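Local coordinates for DUF6836 domain-containing protein (Clostridium leptum, PDB 4PW1), which is of unknown function, an orphan protein whose unusual fold wraps alpha-helices around a nine-stranded antiparallel beta-sheet, at residues L107-R118 / S239-L250. Residues are numbered along the deposited sequence; the frame is centred on the assembly and turned at random.
Sequences LCYFSYVNQDER and SPIEERFVGFSL
Phe110 and Phe248 face each other as an antiparallel hydrogen-bonded pair, and their backbones set the register of strands 107-114 and 244-250 in the middle of the nine-stranded sheet. Phe110 N donates to Phe248 O at 3.0 Å; the return bond from Phe248 N to Phe110 O is less certain, because the position of that oxygen is doubtful. Leu250 N to Cys108 O and Tyr112 N to Val246 O extend the ladder on either side. In the non-hydrogen-bonded pairs, CA-H...O contacts add to it, as from Tyr109 CA to Phe248 O.

Apolar packing gathers on the face carrying the two phenylalanines. A chi1 of 75° sets the Phe248 ring between its own backbone N and carbonyl carbon, where it lies over Phe110 N; CE1 meets Phe110 CB at 3.9 Å, and the ring edge receives Leu107 CD2. Helix 44-58 touches Leu107 and Phe110 here. On the other face, the Tyr109 ring lies with one side over Phe248 O, offset toward its rim.

Where the strands part, polar groups and water take over. Arg244 grips Glu242 side-on, NE and NH2 both reaching OE1, NE at 2.9 Å; NH2 also approaches Tyr112 CD2, with the ring and guanidinium planes 68° apart. Glu242 OE2 accepts from two waters: one joins it to Tyr112 O and Asn114 N, the other to Glu117 OE1 and Asn114 ND2. A third water links Glu117 OE2, also bound by Asn220, to Ser239 OG. Beyond them, Ile241 CD1 sits 4.0 Å above the centre of the Arg118 guanidinium, which is paired with Glu124.

Glu117 OE1 and Glu242 OE2 lie 4.4 Å apart, like charges whose repulsion, if both are ionised, the shared water and Arg244 would probably temper: direct backbone bonding joins the two strands, and water-mediated bonds join the segments where this pair opens into loops.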
ATOM      1  N   LEU B 107     -12.563 -13.285 -11.819  1.00 19.18           N
ATOM      2  CA  LEU B 107     -11.212 -13.353 -11.288  1.00 21.06           C
ATOM      3  C   LEU B 107     -10.645 -11.955 -11.252  1.00 20.03           C
ATOM      4  O   LEU B 107     -10.457 -11.343 -12.284  1.00 21.19           O
ATOM      5  CB  LEU B 107     -10.308 -14.251 -12.146  1.00 20.85           C
ATOM      6  CG  LEU B 107      -8.867 -14.413 -11.660  1.00 19.11           C
ATOM      7  CD1 LEU B 107      -8.837 -15.178 -10.319  1.00 18.94           C
ATOM      8  CD2 LEU B 107      -8.025 -15.166 -12.674  1.00 18.36           C
ATOM      9  N   CYS B 108     -10.378 -11.458 -10.055  1.00 20.48           N
ATOM     10  CA  CYS B 108      -9.872 -10.083  -9.883  1.00 18.41           C
ATOM     11  C   CYS B 108      -8.463 -10.035  -9.317  1.00 18.23           C
ATOM     12  O   CYS B 108      -7.873  -8.974  -9.219  1.00 20.41           O
ATOM     13  CB  CYS B 108     -10.838  -9.290  -8.993  1.00 19.71           C
ATOM     14  SG  CYS B 108     -11.129  -9.953  -7.340  1.00 20.35           S
ATOM     15  N   TYR B 109      -7.935 -11.188  -8.906  1.00 17.63           N
ATOM     16  CA  TYR B 109      -6.601 -11.277  -8.391  1.00 15.62           C
ATOM     17  C   TYR B 109      -6.027 -12.670  -8.598  1.00 16.24           C
ATOM     18  O   TYR B 109      -6.681 -13.649  -8.325  1.00 17.46           O
ATOM     19  CB  TYR B 109      -6.527 -10.849  -6.914  1.00 19.70           C
ATOM     20  CG  TYR B 109      -5.106 -10.802  -6.396  1.00 16.47           C
ATOM     21  CD1 TYR B 109      -4.395 -11.989  -6.148  1.00 16.37           C
ATOM     22  CD2 TYR B 109      -4.447  -9.607  -6.236  1.00 17.62           C
ATOM     23  CE1 TYR B 109      -3.087 -11.948  -5.732  1.00 19.48           C
ATOM     24  CE2 TYR B 109      -3.119  -9.551  -5.826  1.00 17.74           C
ATOM     25  CZ  TYR B 109      -2.467 -10.710  -5.568  1.00 18.47           C
ATOM     26  OH  TYR B 109      -1.180 -10.667  -5.185  1.00 22.18           O
ATOM     27  N   PHE B 110      -4.807 -12.725  -9.141  1.00 16.76           N
ATOM     28  CA  PHE B 110      -4.021 -13.944  -9.261  1.00 17.19           C
ATOM     29  C   PHE B 110      -2.542 -13.619  -9.064  1.00 14.92           C
ATOM     30  O   PHE B 110      -2.058 -12.676  -9.636  1.00 15.82           O
ATOM     31  CB  PHE B 110      -4.190 -14.544 -10.658  1.00 16.84           C
ATOM     32  CG  PHE B 110      -3.350 -15.772 -10.882  1.00 18.24           C
ATOM     33  CD1 PHE B 110      -2.060 -15.680 -11.357  1.00 20.13           C
ATOM     34  CD2 PHE B 110      -3.852 -17.024 -10.592  1.00 17.20           C
ATOM     35  CE1 PHE B 110      -1.290 -16.819 -11.551  1.00 19.20           C
ATOM     36  CE2 PHE B 110      -3.080 -18.149 -10.741  1.00 19.06           C
ATOM     37  CZ  PHE B 110      -1.793 -18.053 -11.221  1.00 18.33           C
ATOM     38  N   SER B 111      -1.818 -14.399  -8.274  1.00 14.64           N
ATOM     39  CA  SER B 111      -0.376 -14.305  -8.282  1.00 15.01           C
ATOM     40  C   SER B 111       0.250 -15.665  -7.962  1.00 16.80           C
ATOM     41  O   SER B 111      -0.274 -16.463  -7.121  1.00 16.98           O
ATOM     42  CB  SER B 111       0.096 -13.229  -7.281  1.00 15.81           C
ATOM     43  OG  SER B 111      -0.069 -13.719  -5.960  1.00 16.13           O
ATOM     44  N   TYR B 112       1.381 -15.909  -8.619  1.00 17.84           N
ATOM     45  CA  TYR B 112       2.123 -17.151  -8.579  1.00 19.89           C
ATOM     46  C   TYR B 112       3.590 -16.800  -8.356  1.00 20.74           C
ATOM     47  O   TYR B 112       4.282 -16.395  -9.280  1.00 19.96           O
ATOM     48  CB  TYR B 112       1.931 -17.822  -9.929  1.00 20.85           C
ATOM     49  CG  TYR B 112       2.563 -19.167 -10.153  1.00 20.23           C
ATOM     50  CD1 TYR B 112       1.943 -20.328  -9.717  1.00 20.39           C
ATOM     51  CD2 TYR B 112       3.717 -19.284 -10.901  1.00 23.46           C
ATOM     52  CE1 TYR B 112       2.498 -21.577  -9.985  1.00 24.54           C
ATOM     53  CE2 TYR B 112       4.282 -20.525 -11.180  1.00 23.86           C
ATOM     54  CZ  TYR B 112       3.654 -21.674 -10.735  1.00 22.99           C
ATOM     55  OH  TYR B 112       4.200 -22.881 -11.014  1.00 24.16           O
ATOM     56  N   VAL B 113       4.057 -16.922  -7.118  1.00 20.38           N
ATOM     57  CA  VAL B 113       5.286 -16.284  -6.710  1.00 18.31           C
ATOM     58  C   VAL B 113       6.253 -17.299  -6.144  1.00 19.85           C
ATOM     59  O   VAL B 113       5.983 -17.971  -5.131  1.00 19.90           O
ATOM     60  CB  VAL B 113       5.052 -15.111  -5.715  1.00 19.06           C
ATOM     61  CG1 VAL B 113       6.398 -14.520  -5.239  1.00 21.27           C
ATOM     62  CG2 VAL B 113       4.223 -14.011  -6.327  1.00 20.36           C
ATOM     63  N   ASN B 114       7.396 -17.432  -6.809  1.00 19.81           N
ATOM     64  CA  ASN B 114       8.447 -18.348  -6.349  1.00 20.64           C
ATOM     65  C   ASN B 114       9.073 -17.771  -5.067  1.00 21.50           C
ATOM     66  O   ASN B 114       9.590 -16.690  -5.080  1.00 21.42           O
ATOM     67  CB  ASN B 114       9.459 -18.472  -7.457  1.00 22.49           C
ATOM     68  CG  ASN B 114      10.701 -19.267  -7.095  1.00 26.59           C
ATOM     69  OD1 ASN B 114      10.931 -19.746  -5.993  1.00 24.53           O
ATOM     70  ND2 ASN B 114      11.529 -19.381  -8.066  1.00 37.06           N
ATOM     71  N   GLN B 115       9.022 -18.531  -3.997  1.00 22.53           N
ATOM     72  CA  GLN B 115       9.463 -18.104  -2.679  1.00 25.30           C
ATOM     73  C   GLN B 115      10.945 -18.183  -2.510  1.00 28.93           C
ATOM     74  O   GLN B 115      11.466 -17.637  -1.554  1.00 26.05           O
ATOM     75  CB  GLN B 115       8.810 -18.976  -1.591  1.00 26.33           C
ATOM     76  CG  GLN B 115       7.294 -18.880  -1.612  1.00 25.75           C
ATOM     77  CD  GLN B 115       6.884 -17.446  -1.431  1.00 25.89           C
ATOM     78  OE1 GLN B 115       6.372 -16.762  -2.337  1.00 29.46           O
ATOM     79  NE2 GLN B 115       7.194 -16.956  -0.292  1.00 27.99           N
ATOM     80  N   ASP B 116      11.634 -18.855  -3.412  1.00 26.86           N
ATOM     81  CA  ASP B 116      13.076 -18.973  -3.286  1.00 29.47           C
ATOM     82  C   ASP B 116      13.799 -18.190  -4.377  1.00 32.53           C
ATOM     83  O   ASP B 116      14.969 -18.406  -4.590  1.00 31.24           O
ATOM     84  CB  ASP B 116      13.493 -20.438  -3.299  1.00 28.92           C
ATOM     85  CG  ASP B 116      12.777 -21.242  -2.237  1.00 33.26           C
ATOM     86  OD1 ASP B 116      12.900 -20.887  -1.038  1.00 32.93           O
ATOM     87  OD2 ASP B 116      12.076 -22.229  -2.583  1.00 31.00           O
ATOM     88  N   GLU B 117      13.141 -17.245  -5.043  1.00 30.36           N
ATOM     89  CA  GLU B 117      13.824 -16.552  -6.120  1.00 33.27           C
ATOM     90  C   GLU B 117      14.864 -15.571  -5.556  1.00 29.93           C
ATOM     91  O   GLU B 117      14.738 -15.048  -4.444  1.00 27.67           O
ATOM     92  CB  GLU B 117      12.846 -15.865  -7.071  1.00 34.78           C
ATOM     93  CG  GLU B 117      12.177 -14.664  -6.511  1.00 39.20           C
ATOM     94  CD  GLU B 117      11.308 -13.925  -7.533  1.00 45.90           C
ATOM     95  OE1 GLU B 117      11.119 -14.377  -8.701  1.00 41.25           O
ATOM     96  OE2 GLU B 117      10.801 -12.866  -7.129  1.00 40.18           O
ATOM     97  N   ARG B 118      15.921 -15.338  -6.291  1.00 30.45           N
ATOM     98  CA  ARG B 118      16.906 -14.383  -5.770  1.00 32.00           C
ATOM     99  C   ARG B 118      16.408 -12.939  -5.879  1.00 29.66           C
ATOM    100  O   ARG B 118      15.543 -12.593  -6.697  1.00 29.16           O
ATOM    101  CB  ARG B 118      18.258 -14.516  -6.457  1.00 33.86           C
ATOM    102  CG  ARG B 118      18.219 -14.219  -7.909  1.00 31.86           C
ATOM    103  CD  ARG B 118      19.598 -14.376  -8.505  1.00 31.86           C
ATOM    104  NE  ARG B 118      19.481 -14.030  -9.902  1.00 31.57           N
ATOM    105  CZ  ARG B 118      19.655 -12.825 -10.394  1.00 35.38           C
ATOM    106  NH1 ARG B 118      20.007 -11.796  -9.599  1.00 38.85           N
ATOM    107  NH2 ARG B 118      19.463 -12.648 -11.691  1.00 34.32           N
ATOM    108  N   SER B 239       7.830 -10.015 -12.561  1.00 19.67           N
ATOM    109  CA  SER B 239       9.059 -10.529 -11.991  1.00 19.63           C
ATOM    110  C   SER B 239      10.269 -10.169 -12.887  1.00 22.98           C
ATOM    111  O   SER B 239      10.337 -10.595 -14.048  1.00 20.84           O
ATOM    112  CB  SER B 239       8.997 -12.028 -11.848  1.00 21.37           C
ATOM    113  OG  SER B 239      10.290 -12.526 -11.616  1.00 21.36           O
ATOM    114  N   PRO B 240      11.216  -9.370 -12.363  1.00 20.52           N
ATOM    115  CA  PRO B 240      12.425  -9.071 -13.119  1.00 24.00           C
ATOM    116  C   PRO B 240      13.326 -10.313 -13.248  1.00 23.87           C
ATOM    117  O   PRO B 240      14.061 -10.415 -14.186  1.00 24.55           O
ATOM    118  CB  PRO B 240      13.107  -7.963 -12.288  1.00 25.62           C
ATOM    119  CG  PRO B 240      12.639  -8.233 -10.896  1.00 26.72           C
ATOM    120  CD  PRO B 240      11.202  -8.665 -11.078  1.00 27.23           C
ATOM    121  N   ILE B 241      13.209 -11.281 -12.349  1.00 22.18           N
ATOM    122  CA  ILE B 241      13.990 -12.496 -12.461  1.00 22.57           C
ATOM    123  C   ILE B 241      13.438 -13.376 -13.611  1.00 24.70           C
ATOM    124  O   ILE B 241      14.201 -13.800 -14.485  1.00 24.85           O
ATOM    125  CB  ILE B 241      13.966 -13.276 -11.140  1.00 22.99           C
ATOM    126  CG1 ILE B 241      14.447 -12.381  -9.971  1.00 23.72           C
ATOM    127  CG2 ILE B 241      14.797 -14.531 -11.266  1.00 25.06           C
ATOM    128  CD1 ILE B 241      15.789 -11.719 -10.205  1.00 28.37           C
ATOM    129  N   GLU B 242      12.128 -13.629 -13.613  1.00 20.58           N
ATOM    130  CA  GLU B 242      11.499 -14.444 -14.659  1.00 21.74           C
ATOM    131  C   GLU B 242      11.240 -13.706 -15.944  1.00 23.17           C
ATOM    132  O   GLU B 242      10.940 -14.326 -16.948  1.00 25.42           O
ATOM    133  CB  GLU B 242      10.195 -15.073 -14.174  1.00 21.27           C
ATOM    134  CG  GLU B 242      10.374 -15.862 -12.879  1.00 24.95           C
ATOM    135  CD  GLU B 242       9.179 -16.768 -12.528  1.00 27.05           C
ATOM    136  OE1 GLU B 242       8.249 -16.920 -13.362  1.00 33.12           O
ATOM    137  OE2 GLU B 242       9.141 -17.286 -11.394  1.00 26.43           O
ATOM    138  N   GLU B 243      11.333 -12.384 -15.919  1.00 22.48           N
ATOM    139  CA  GLU B 243      11.004 -11.556 -17.078  1.00 23.99           C
ATOM    140  C   GLU B 243       9.596 -11.847 -17.627  1.00 23.59           C
ATOM    141  O   GLU B 243       9.381 -11.958 -18.828  1.00 23.89           O
ATOM    142  CB  GLU B 243      12.072 -11.697 -18.152  1.00 28.30           C
ATOM    143  CG  GLU B 243      13.448 -11.267 -17.639  1.00 34.56           C
ATOM    144  CD  GLU B 243      14.408 -10.966 -18.780  1.00 42.63           C
ATOM    145  OE1 GLU B 243      14.921 -11.921 -19.377  1.00 48.28           O
ATOM    146  OE2 GLU B 243      14.583  -9.777 -19.118  1.00 54.56           O
ATOM    147  N   ARG B 244       8.633 -11.924 -16.724  1.00 19.60           N
ATOM    148  CA  ARG B 244       7.259 -12.058 -17.132  1.00 21.06           C
ATOM    149  C   ARG B 244       6.323 -11.613 -16.028  1.00 17.98           C
ATOM    150  O   ARG B 244       6.739 -11.438 -14.867  1.00 18.23           O
ATOM    151  CB  ARG B 244       6.959 -13.508 -17.492  1.00 24.78           C
ATOM    152  CG  ARG B 244       7.175 -14.479 -16.365  1.00 24.60           C
ATOM    153  CD  ARG B 244       6.160 -15.593 -16.514  1.00 28.99           C
ATOM    154  NE  ARG B 244       6.268 -16.544 -15.446  1.00 32.02           N
ATOM    155  CZ  ARG B 244       5.297 -17.381 -15.065  1.00 38.99           C
ATOM    156  NH1 ARG B 244       4.120 -17.405 -15.690  1.00 38.82           N
ATOM    157  NH2 ARG B 244       5.511 -18.192 -14.027  1.00 36.35           N
ATOM    158  N   PHE B 245       5.071 -11.413 -16.400  1.00 17.16           N
ATOM    159  CA  PHE B 245       4.031 -11.151 -15.441  1.00 17.96           C
ATOM    160  C   PHE B 245       3.654 -12.410 -14.667  1.00 20.37           C
ATOM    161  O   PHE B 245       3.410 -13.470 -15.251  1.00 19.28           O
ATOM    162  CB  PHE B 245       2.840 -10.507 -16.125  1.00 20.04           C
ATOM    163  CG  PHE B 245       3.114  -9.119 -16.633  1.00 20.57           C
ATOM    164  CD1 PHE B 245       3.444  -8.095 -15.747  1.00 19.11           C
ATOM    165  CD2 PHE B 245       2.998  -8.815 -17.978  1.00 20.73           C
ATOM    166  CE1 PHE B 245       3.675  -6.809 -16.221  1.00 19.83           C
ATOM    167  CE2 PHE B 245       3.236  -7.549 -18.450  1.00 22.12           C
ATOM    168  CZ  PHE B 245       3.596  -6.530 -17.582  1.00 18.36           C
ATOM    169  N   VAL B 246       3.699 -12.326 -13.335  1.00 17.26           N
ATOM    170  CA  VAL B 246       3.366 -13.464 -12.499  1.00 15.69           C
ATOM    171  C   VAL B 246       2.040 -13.291 -11.775  1.00 15.47           C
ATOM    172  O   VAL B 246       1.650 -14.123 -10.980  1.00 17.44           O
ATOM    173  CB  VAL B 246       4.495 -13.805 -11.506  1.00 15.97           C
ATOM    174  CG1 VAL B 246       5.750 -14.200 -12.270  1.00 18.62           C
ATOM    175  CG2 VAL B 246       4.773 -12.623 -10.594  1.00 15.56           C
ATOM    176  N   GLY B 247       1.352 -12.204 -12.046  1.00 17.69           N
ATOM    177  CA  GLY B 247       0.069 -11.943 -11.439  1.00 18.56           C
ATOM    178  C   GLY B 247      -0.565 -10.659 -11.873  1.00 16.30           C
ATOM    179  O   GLY B 247       0.029  -9.884 -12.621  1.00 19.57           O
ATOM    180  N   PHE B 248      -1.779 -10.424 -11.386  1.00 15.64           N
ATOM    181  CA  PHE B 248      -2.485  -9.211 -11.612  1.00 16.05           C
ATOM    182  C   PHE B 248      -3.559  -8.992 -10.570  1.00 15.50           C
ATOM    183  O   PHE B 248      -3.951  -9.907  -9.873  1.00 15.36           O
ATOM    184  CB  PHE B 248      -3.155  -9.166 -13.003  1.00 17.70           C
ATOM    185  CG  PHE B 248      -4.394 -10.018 -13.100  1.00 20.50           C
ATOM    186  CD1 PHE B 248      -4.304 -11.372 -13.359  1.00 18.87           C
ATOM    187  CD2 PHE B 248      -5.662  -9.462 -12.930  1.00 22.04           C
ATOM    188  CE1 PHE B 248      -5.454 -12.161 -13.431  1.00 20.27           C
ATOM    189  CE2 PHE B 248      -6.810 -10.255 -12.979  1.00 19.45           C
ATOM    190  CZ  PHE B 248      -6.694 -11.614 -13.229  1.00 19.69           C
ATOM    191  N   SER B 249      -4.028  -7.748 -10.503  1.00 16.83           N
ATOM    192  CA  SER B 249      -5.144  -7.325  -9.676  1.00 17.98           C
ATOM    193  C   SER B 249      -5.958  -6.422 -10.561  1.00 19.64           C
ATOM    194  O   SER B 249      -5.407  -5.483 -11.149  1.00 18.93           O
ATOM    195  CB  SER B 249      -4.668  -6.493  -8.472  1.00 18.97           C
ATOM    196  OG  SER B 249      -5.780  -5.858  -7.828  1.00 19.24           O
ATOM    197  N   LEU B 250      -7.255  -6.671 -10.638  1.00 19.47           N
ATOM    198  CA  LEU B 250      -8.163  -5.837 -11.433  1.00 18.64           C
ATOM    199  C   LEU B 250      -9.335  -5.381 -10.588  1.00 17.86           C
ATOM    200  O   LEU B 250     -10.009  -6.195  -9.962  1.00 19.44           O
ATOM    201  CB  LEU B 250      -8.696  -6.636 -12.639  1.00 18.60           C
ATOM    202  CG  LEU B 250      -9.819  -5.952 -13.432  1.00 18.97           C
ATOM    203  CD1 LEU B 250      -9.281  -4.710 -14.080  1.00 18.52           C
ATOM    204  CD2 LEU B 250     -10.421  -6.898 -14.469  1.00 20.18           C
TER
HETATM  205  O   HOH W   1       7.239 -16.405  -9.500  1.00 23.60           O
HETATM  206  O   HOH W   2      11.293 -16.758  -9.889  1.00 22.92           O
HETATM  207  O   HOH W   3      10.805 -11.199  -8.986  1.00 34.42           O